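Local coordinates for protein stn1 (Schizosaccharomyces pombe, PDB 3KF6) that binds single-stranded telomeric DNA and partners Ten1 in telomere maintenance, this chain being the N-terminal OB-fold part of the protein, at residues I47-I59 with I95-I109. Numbering follows the deposited sequence.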
ATOM      1  N   ILE A  47      15.998  10.880  11.478  1.00 29.67           N
ATOM      2  CA  ILE A  47      14.564  10.666  11.299  1.00 29.95           C
ATOM      3  C   ILE A  47      13.884  10.111  12.545  1.00 28.55           C
ATOM      4  O   ILE A  47      14.392   9.188  13.185  1.00 29.07           O
ATOM      5  CB  ILE A  47      14.293   9.684  10.131  1.00 29.51           C
ATOM      6  CG1 ILE A  47      14.869  10.241   8.826  1.00 31.67           C
ATOM      7  CG2 ILE A  47      12.795   9.446   9.983  1.00 29.18           C
ATOM      8  CD1 ILE A  47      14.218  11.525   8.361  1.00 32.12           C
ATOM      9  N   ARG A  48      12.722  10.667  12.871  1.00 27.06           N
ATOM     10  CA  ARG A  48      11.947  10.225  14.022  1.00 25.40           C
ATOM     11  C   ARG A  48      10.466  10.132  13.661  1.00 23.58           C
ATOM     12  O   ARG A  48       9.840   9.086  13.839  1.00 25.76           O
ATOM     13  CB  ARG A  48      12.141  11.193  15.197  1.00 26.90           C
ATOM     14  CG  ARG A  48      11.350  10.832  16.458  1.00 27.38           C
ATOM     15  CD  ARG A  48      11.760  11.720  17.633  1.00 29.65           C
ATOM     16  NE  ARG A  48      10.881  11.584  18.795  1.00 30.13           N
ATOM     17  CZ  ARG A  48      10.753  10.480  19.528  1.00 31.37           C
ATOM     18  NH1 ARG A  48      11.448   9.391  19.230  1.00 31.62           N
ATOM     19  NH2 ARG A  48       9.926  10.468  20.566  1.00 31.45           N
ATOM     20  N   TRP A  49       9.913  11.226  13.145  1.00 22.44           N
ATOM     21  CA  TRP A  49       8.501  11.262  12.771  1.00 21.71           C
ATOM     22  C   TRP A  49       8.328  10.981  11.282  1.00 21.23           C
ATOM     23  O   TRP A  49       8.943  11.636  10.437  1.00 21.21           O
ATOM     24  CB  TRP A  49       7.897  12.613  13.141  1.00 22.32           C
ATOM     25  CG  TRP A  49       7.937  12.856  14.623  1.00 25.77           C
ATOM     26  CD1 TRP A  49       8.826  13.642  15.306  1.00 26.18           C
ATOM     27  CD2 TRP A  49       7.094  12.254  15.612  1.00 26.59           C
ATOM     28  NE1 TRP A  49       8.585  13.564  16.663  1.00 27.14           N
ATOM     29  CE2 TRP A  49       7.527  12.717  16.875  1.00 26.26           C
ATOM     30  CE3 TRP A  49       6.014  11.361  15.551  1.00 27.52           C
ATOM     31  CZ2 TRP A  49       6.916  12.319  18.068  1.00 27.89           C
ATOM     32  CZ3 TRP A  49       5.407  10.964  16.740  1.00 27.45           C
ATOM     33  CH2 TRP A  49       5.862  11.445  17.981  1.00 28.94           C
ATOM     34  N   ILE A  50       7.468  10.010  10.979  1.00 20.06           N
ATOM     35  CA  ILE A  50       7.230   9.569   9.605  1.00 19.78           C
ATOM     36  C   ILE A  50       5.750   9.415   9.263  1.00 17.94           C
ATOM     37  O   ILE A  50       4.912   9.207  10.143  1.00 18.02           O
ATOM     38  CB  ILE A  50       7.914   8.198   9.378  1.00 21.75           C
ATOM     39  CG1 ILE A  50       9.412   8.319   9.655  1.00 22.28           C
ATOM     40  CG2 ILE A  50       7.668   7.702   7.961  1.00 27.03           C
ATOM     41  CD1 ILE A  50      10.133   6.998   9.645  1.00 27.57           C
ATOM     42  N   GLN A  51       5.441   9.511   7.971  1.00 17.00           N
ATOM     43  CA  GLN A  51       4.075   9.338   7.493  1.00 16.57           C
ATOM     44  C   GLN A  51       4.107   8.275   6.396  1.00 16.57           C
ATOM     45  O   GLN A  51       4.969   8.313   5.513  1.00 17.53           O
ATOM     46  CB  GLN A  51       3.535  10.642   6.904  1.00 17.08           C
ATOM     47  CG  GLN A  51       2.064  10.574   6.497  1.00 19.55           C
ATOM     48  CD  GLN A  51       1.675  11.682   5.533  1.00 21.09           C
ATOM     49  OE1 GLN A  51       2.118  11.702   4.384  1.00 22.26           O
ATOM     50  NE2 GLN A  51       0.850  12.615   5.998  1.00 23.45           N
ATOM     51  N   ILE A  52       3.182   7.323   6.460  1.00 15.61           N
ATOM     52  CA  ILE A  52       3.100   6.284   5.443  1.00 15.99           C
ATOM     53  C   ILE A  52       1.662   6.184   4.948  1.00 16.03           C
ATOM     54  O   ILE A  52       0.724   6.598   5.639  1.00 14.23           O
ATOM     55  CB  ILE A  52       3.588   4.896   5.972  1.00 15.34           C
ATOM     56  CG1 ILE A  52       2.742   4.420   7.158  1.00 17.73           C
ATOM     57  CG2 ILE A  52       5.047   4.989   6.393  1.00 16.28           C
ATOM     58  CD1 ILE A  52       1.547   3.601   6.763  1.00 20.15           C
ATOM     59  N   VAL A  53       1.497   5.664   3.734  1.00 14.89           N
ATOM     60  CA  VAL A  53       0.174   5.518   3.142  1.00 14.45           C
ATOM     61  C   VAL A  53       0.088   4.185   2.415  1.00 14.83           C
ATOM     62  O   VAL A  53       0.937   3.875   1.575  1.00 15.93           O
ATOM     63  CB  VAL A  53      -0.117   6.637   2.108  1.00 13.71           C
ATOM     64  CG1 VAL A  53      -1.451   6.367   1.426  1.00 14.63           C
ATOM     65  CG2 VAL A  53      -0.143   8.000   2.788  1.00 14.51           C
ATOM     66  N   GLY A  54      -0.941   3.402   2.721  1.00 14.32           N
ATOM     67  CA  GLY A  54      -1.085   2.111   2.070  1.00 13.62           C
ATOM     68  C   GLY A  54      -2.372   1.429   2.479  1.00 15.08           C
ATOM     69  O   GLY A  54      -3.138   1.986   3.264  1.00 14.98           O
ATOM     70  N   TYR A  55      -2.627   0.236   1.952  1.00 13.96           N
ATOM     71  CA  TYR A  55      -3.857  -0.467   2.311  1.00 14.71           C
ATOM     72  C   TYR A  55      -3.587  -1.442   3.453  1.00 15.33           C
ATOM     73  O   TYR A  55      -2.456  -1.888   3.648  1.00 14.88           O
ATOM     74  CB  TYR A  55      -4.452  -1.212   1.099  1.00 15.85           C
ATOM     75  CG  TYR A  55      -3.672  -2.425   0.633  1.00 15.97           C
ATOM     76  CD1 TYR A  55      -2.662  -2.306  -0.327  1.00 15.23           C
ATOM     77  CD2 TYR A  55      -3.918  -3.685   1.180  1.00 16.28           C
ATOM     78  CE1 TYR A  55      -1.907  -3.421  -0.725  1.00 15.09           C
ATOM     79  CE2 TYR A  55      -3.170  -4.804   0.789  1.00 16.90           C
ATOM     80  CZ  TYR A  55      -2.167  -4.660  -0.159  1.00 16.92           C
ATOM     81  OH  TYR A  55      -1.396  -5.751  -0.498  1.00 17.31           O
ATOM     82  N   ILE A  56      -4.633  -1.757   4.211  1.00 14.31           N
ATOM     83  CA  ILE A  56      -4.512  -2.662   5.347  1.00 15.21           C
ATOM     84  C   ILE A  56      -4.496  -4.111   4.895  1.00 16.03           C
ATOM     85  O   ILE A  56      -5.460  -4.601   4.304  1.00 18.39           O
ATOM     86  CB  ILE A  56      -5.672  -2.446   6.336  1.00 15.11           C
ATOM     87  CG1 ILE A  56      -5.588  -1.037   6.921  1.00 16.37           C
ATOM     88  CG2 ILE A  56      -5.609  -3.486   7.460  1.00 17.44           C
ATOM     89  CD1 ILE A  56      -6.806  -0.643   7.720  1.00 18.25           C
ATOM     90  N   ALA A  57      -3.394  -4.796   5.182  1.00 17.07           N
ATOM     91  CA  ALA A  57      -3.245  -6.188   4.796  1.00 20.22           C
ATOM     92  C   ALA A  57      -3.712  -7.107   5.911  1.00 21.50           C
ATOM     93  O   ALA A  57      -4.136  -8.236   5.659  1.00 23.27           O
ATOM     94  CB  ALA A  57      -1.790  -6.484   4.456  1.00 19.66           C
ATOM     95  N   ALA A  58      -3.635  -6.626   7.146  1.00 20.81           N
ATOM     96  CA  ALA A  58      -4.041  -7.449   8.269  1.00 23.05           C
ATOM     97  C   ALA A  58      -4.260  -6.645   9.535  1.00 23.08           C
ATOM     98  O   ALA A  58      -3.765  -5.528   9.679  1.00 21.16           O
ATOM     99  CB  ALA A  58      -2.995  -8.522   8.515  1.00 22.53           C
ATOM    100  N   ILE A  59      -5.019  -7.231  10.452  1.00 24.36           N
ATOM    101  CA  ILE A  59      -5.300  -6.605  11.731  1.00 26.56           C
ATOM    102  C   ILE A  59      -5.069  -7.666  12.800  1.00 28.95           C
ATOM    103  O   ILE A  59      -5.622  -8.763  12.732  1.00 29.72           O
ATOM    104  CB  ILE A  59      -6.757  -6.111  11.811  1.00 27.13           C
ATOM    105  CG1 ILE A  59      -7.025  -5.119  10.678  1.00 26.75           C
ATOM    106  CG2 ILE A  59      -7.012  -5.456  13.165  1.00 27.98           C
ATOM    107  CD1 ILE A  59      -8.478  -4.709  10.545  1.00 29.73           C
ATOM    108  N   ILE A  95      -9.407  -0.432  14.750  1.00 31.76           N
ATOM    109  CA  ILE A  95      -9.950  -1.772  14.570  1.00 32.54           C
ATOM    110  C   ILE A  95     -11.328  -1.761  13.922  1.00 31.28           C
ATOM    111  O   ILE A  95     -11.938  -2.809  13.744  1.00 32.63           O
ATOM    112  CB  ILE A  95     -10.014  -2.569  15.896  1.00 34.32           C
ATOM    113  CG1 ILE A  95     -10.631  -1.715  17.005  1.00 35.09           C
ATOM    114  CG2 ILE A  95      -8.622  -3.061  16.264  1.00 35.57           C
ATOM    115  CD1 ILE A  95     -10.832  -2.473  18.307  1.00 38.18           C
ATOM    116  N   SER A  96     -11.815  -0.574  13.571  1.00 31.46           N
ATOM    117  CA  SER A  96     -13.103  -0.462  12.897  1.00 30.79           C
ATOM    118  C   SER A  96     -12.811  -0.578  11.400  1.00 29.62           C
ATOM    119  O   SER A  96     -13.720  -0.701  10.578  1.00 30.11           O
ATOM    120  CB  SER A  96     -13.774   0.883  13.201  1.00 31.66           C
ATOM    121  OG  SER A  96     -13.189   1.946  12.467  1.00 33.33           O
ATOM    122  N   MET A  97     -11.524  -0.545  11.061  1.00 27.19           N
ATOM    123  CA  MET A  97     -11.080  -0.657   9.675  1.00 25.89           C
ATOM    124  C   MET A  97     -11.191  -2.101   9.184  1.00 25.71           C
ATOM    125  O   MET A  97     -11.291  -3.035   9.979  1.00 27.64           O
ATOM    126  CB  MET A  97      -9.623  -0.195   9.550  1.00 23.93           C
ATOM    127  CG  MET A  97      -9.386   1.286   9.831  1.00 25.50           C
ATOM    128  SD  MET A  97     -10.030   2.388   8.551  1.00 25.04           S
ATOM    129  CE  MET A  97     -11.593   2.887   9.276  1.00 25.35           C
ATOM    130  N   SER A  98     -11.163  -2.278   7.869  1.00 25.49           N
ATOM    131  CA  SER A  98     -11.245  -3.607   7.275  1.00 25.08           C
ATOM    132  C   SER A  98     -10.078  -3.772   6.314  1.00 22.38           C
ATOM    133  O   SER A  98      -9.579  -2.788   5.767  1.00 22.59           O
ATOM    134  CB  SER A  98     -12.546  -3.768   6.482  1.00 27.23           C
ATOM    135  OG  SER A  98     -13.683  -3.551   7.296  1.00 33.03           O
ATOM    136  N   PRO A  99      -9.621  -5.015   6.105  1.00 22.40           N
ATOM    137  CA  PRO A  99      -8.507  -5.235   5.179  1.00 21.80           C
ATOM    138  C   PRO A  99      -8.908  -4.657   3.824  1.00 21.45           C
ATOM    139  O   PRO A  99     -10.043  -4.848   3.368  1.00 22.21           O
ATOM    140  CB  PRO A  99      -8.386  -6.754   5.142  1.00 23.83           C
ATOM    141  CG  PRO A  99      -8.796  -7.147   6.535  1.00 23.36           C
ATOM    142  CD  PRO A  99     -10.016  -6.272   6.761  1.00 21.84           C
ATOM    143  N   GLY A 100      -7.985  -3.944   3.188  1.00 19.29           N
ATOM    144  CA  GLY A 100      -8.291  -3.339   1.904  1.00 18.30           C
ATOM    145  C   GLY A 100      -8.479  -1.838   2.040  1.00 18.69           C
ATOM    146  O   GLY A 100      -8.320  -1.097   1.073  1.00 18.47           O
ATOM    147  N   ASN A 101      -8.835  -1.375   3.236  1.00 16.61           N
ATOM    148  CA  ASN A 101      -9.004   0.060   3.441  1.00 16.60           C
ATOM    149  C   ASN A 101      -7.636   0.721   3.323  1.00 16.47           C
ATOM    150  O   ASN A 101      -6.622   0.128   3.702  1.00 16.84           O
ATOM    151  CB  ASN A 101      -9.568   0.362   4.832  1.00 17.70           C
ATOM    152  CG  ASN A 101     -11.007  -0.066   4.988  1.00 22.22           C
ATOM    153  OD1 ASN A 101     -11.648  -0.504   4.036  1.00 22.18           O
ATOM    154  ND2 ASN A 101     -11.530   0.067   6.207  1.00 22.90           N
ATOM    155  N   VAL A 102      -7.609   1.938   2.795  1.00 15.19           N
ATOM    156  CA  VAL A 102      -6.361   2.677   2.649  1.00 15.96           C
ATOM    157  C   VAL A 102      -6.264   3.681   3.786  1.00 16.85           C
ATOM    158  O   VAL A 102      -7.233   4.378   4.085  1.00 16.92           O
ATOM    159  CB  VAL A 102      -6.303   3.420   1.291  1.00 16.59           C
ATOM    160  CG1 VAL A 102      -5.010   4.243   1.175  1.00 16.73           C
ATOM    161  CG2 VAL A 102      -6.375   2.410   0.162  1.00 17.70           C
ATOM    162  N   VAL A 103      -5.105   3.734   4.432  1.00 17.14           N
ATOM    163  CA  VAL A 103      -4.897   4.662   5.535  1.00 17.51           C
ATOM    164  C   VAL A 103      -3.630   5.482   5.372  1.00 17.71           C
ATOM    165  O   VAL A 103      -2.665   5.046   4.727  1.00 17.43           O
ATOM    166  CB  VAL A 103      -4.795   3.934   6.910  1.00 16.91           C
ATOM    167  CG1 VAL A 103      -6.115   3.246   7.249  1.00 18.93           C
ATOM    168  CG2 VAL A 103      -3.640   2.928   6.893  1.00 17.24           C
ATOM    169  N   CYS A 104      -3.662   6.682   5.946  1.00 17.08           N
ATOM    170  CA  CYS A 104      -2.524   7.591   5.977  1.00 16.68           C
ATOM    171  C   CYS A 104      -2.201   7.645   7.471  1.00 16.83           C
ATOM    172  O   CYS A 104      -3.023   8.091   8.274  1.00 18.02           O
ATOM    173  CB  CYS A 104      -2.914   8.986   5.483  1.00 17.55           C
ATOM    174  SG  CYS A 104      -1.591  10.187   5.695  1.00 21.02           S
ATOM    175  N   VAL A 105      -1.018   7.171   7.840  1.00 15.15           N
ATOM    176  CA  VAL A 105      -0.619   7.126   9.243  1.00 16.90           C
ATOM    177  C   VAL A 105       0.592   7.988   9.558  1.00 16.63           C
ATOM    178  O   VAL A 105       1.591   7.956   8.840  1.00 16.91           O
ATOM    179  CB  VAL A 105      -0.271   5.682   9.663  1.00 17.66           C
ATOM    180  CG1 VAL A 105       0.126   5.648  11.137  1.00 19.25           C
ATOM    181  CG2 VAL A 105      -1.452   4.758   9.389  1.00 18.29           C
ATOM    182  N   PHE A 106       0.497   8.751  10.644  1.00 17.47           N
ATOM    183  CA  PHE A 106       1.605   9.587  11.085  1.00 19.58           C
ATOM    184  C   PHE A 106       2.065   9.012  12.417  1.00 19.29           C
ATOM    185  O   PHE A 106       1.244   8.759  13.298  1.00 20.37           O
ATOM    186  CB  PHE A 106       1.149  11.032  11.286  1.00 23.45           C
ATOM    187  CG  PHE A 106       2.239  11.947  11.779  1.00 29.36           C
ATOM    188  CD1 PHE A 106       3.368  12.192  10.998  1.00 31.34           C
ATOM    189  CD2 PHE A 106       2.143  12.555  13.028  1.00 30.71           C
ATOM    190  CE1 PHE A 106       4.387  13.031  11.456  1.00 32.05           C
ATOM    191  CE2 PHE A 106       3.158  13.395  13.494  1.00 30.87           C
ATOM    192  CZ  PHE A 106       4.279  13.633  12.706  1.00 33.01           C
ATOM    193  N   GLY A 107       3.366   8.793  12.569  1.00 18.63           N
ATOM    194  CA  GLY A 107       3.853   8.240  13.820  1.00 20.14           C
ATOM    195  C   GLY A 107       5.356   8.280  13.959  1.00 19.97           C
ATOM    196  O   GLY A 107       6.054   8.865  13.129  1.00 18.61           O
ATOM    197  N   LYS A 108       5.860   7.664  15.022  1.00 20.46           N
ATOM    198  CA  LYS A 108       7.294   7.627  15.252  1.00 23.40           C
ATOM    199  C   LYS A 108       7.802   6.211  15.081  1.00 22.74           C
ATOM    200  O   LYS A 108       7.095   5.245  15.363  1.00 21.80           O
ATOM    201  CB  LYS A 108       7.637   8.133  16.659  1.00 25.72           C
ATOM    202  CG  LYS A 108       6.878   7.456  17.785  1.00 29.12           C
ATOM    203  CD  LYS A 108       7.406   7.913  19.143  1.00 32.49           C
ATOM    204  CE  LYS A 108       6.520   7.448  20.288  1.00 34.99           C
ATOM    205  NZ  LYS A 108       5.199   8.138  20.294  1.00 36.40           N
ATOM    206  N   ILE A 109       9.028   6.093  14.591  1.00 26.50           N
ATOM    207  CA  ILE A 109       9.632   4.792  14.386  1.00 29.69           C
ATOM    208  C   ILE A 109      10.051   4.195  15.717  1.00 31.86           C
ATOM    209  O   ILE A 109      10.480   4.911  16.622  1.00 32.59           O
ATOM    210  CB  ILE A 109      10.865   4.892  13.471  1.00 32.51           C
ATOM    211  CG1 ILE A 109      11.654   6.161  13.807  1.00 33.63           C
ATOM    212  CG2 ILE A 109      10.427   4.873  12.018  1.00 34.68           C
ATOM    213  CD1 ILE A 109      12.885   6.378  12.946  1.00 35.21           C
TER
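Ile50 and Gly107, Ile52 and Val105, and Gly54 and Val103 form hydrogen-bonded pairs between two antiparallel strands of the Stn1 OB-fold barrel, the axes of strands 49-59 and 102-109 running at 143°. Ile50 N to Gly107 O is short and straight, 2.8 Å with 176° at the hydrogen. Backbone bonding continues into the loop before strand 102-109: Ile56 N bonds Asn101 O, and Ile56 O receives Gly100 N at 2.8 Å on a lone pair in the carbonyl plane. These two bonds tie the type II turn Ser98-Asn101 to Ile56; from this turn Pro99 O and the Asn101 side chain reach Arg84 of the Ten1 chain.

On the face bearing Trp49, Gln51, Cys104, Phe106 and Lys108, Lys108 CB sits over the Trp49 six-membered ring, 3.9 Å from its centroid, a CH-pi contact; Arg48 CG shares that side of the ring. The Phe106 ring is nearly parallel to the Trp49 six-membered ring but slid aside, centroids 5.7 Å apart. Farther along, Gln51 extends so that NE2 lies 3.5 Å from Cys104 SG, while its OE1 bonds Arg139 of helix 130-153.

On the opposite face, buried Ile52 and Val105 lie side by side, CD1 against CB. Separately, strand meets loop where Ile56, with CG1 anti to its carbonyl carbon (chi1 -64°), crosses Met97 at about a right angle; Ile56 CD1 touches Val103 CG1 and packs tightly, 3.4 Å from Met97 CB.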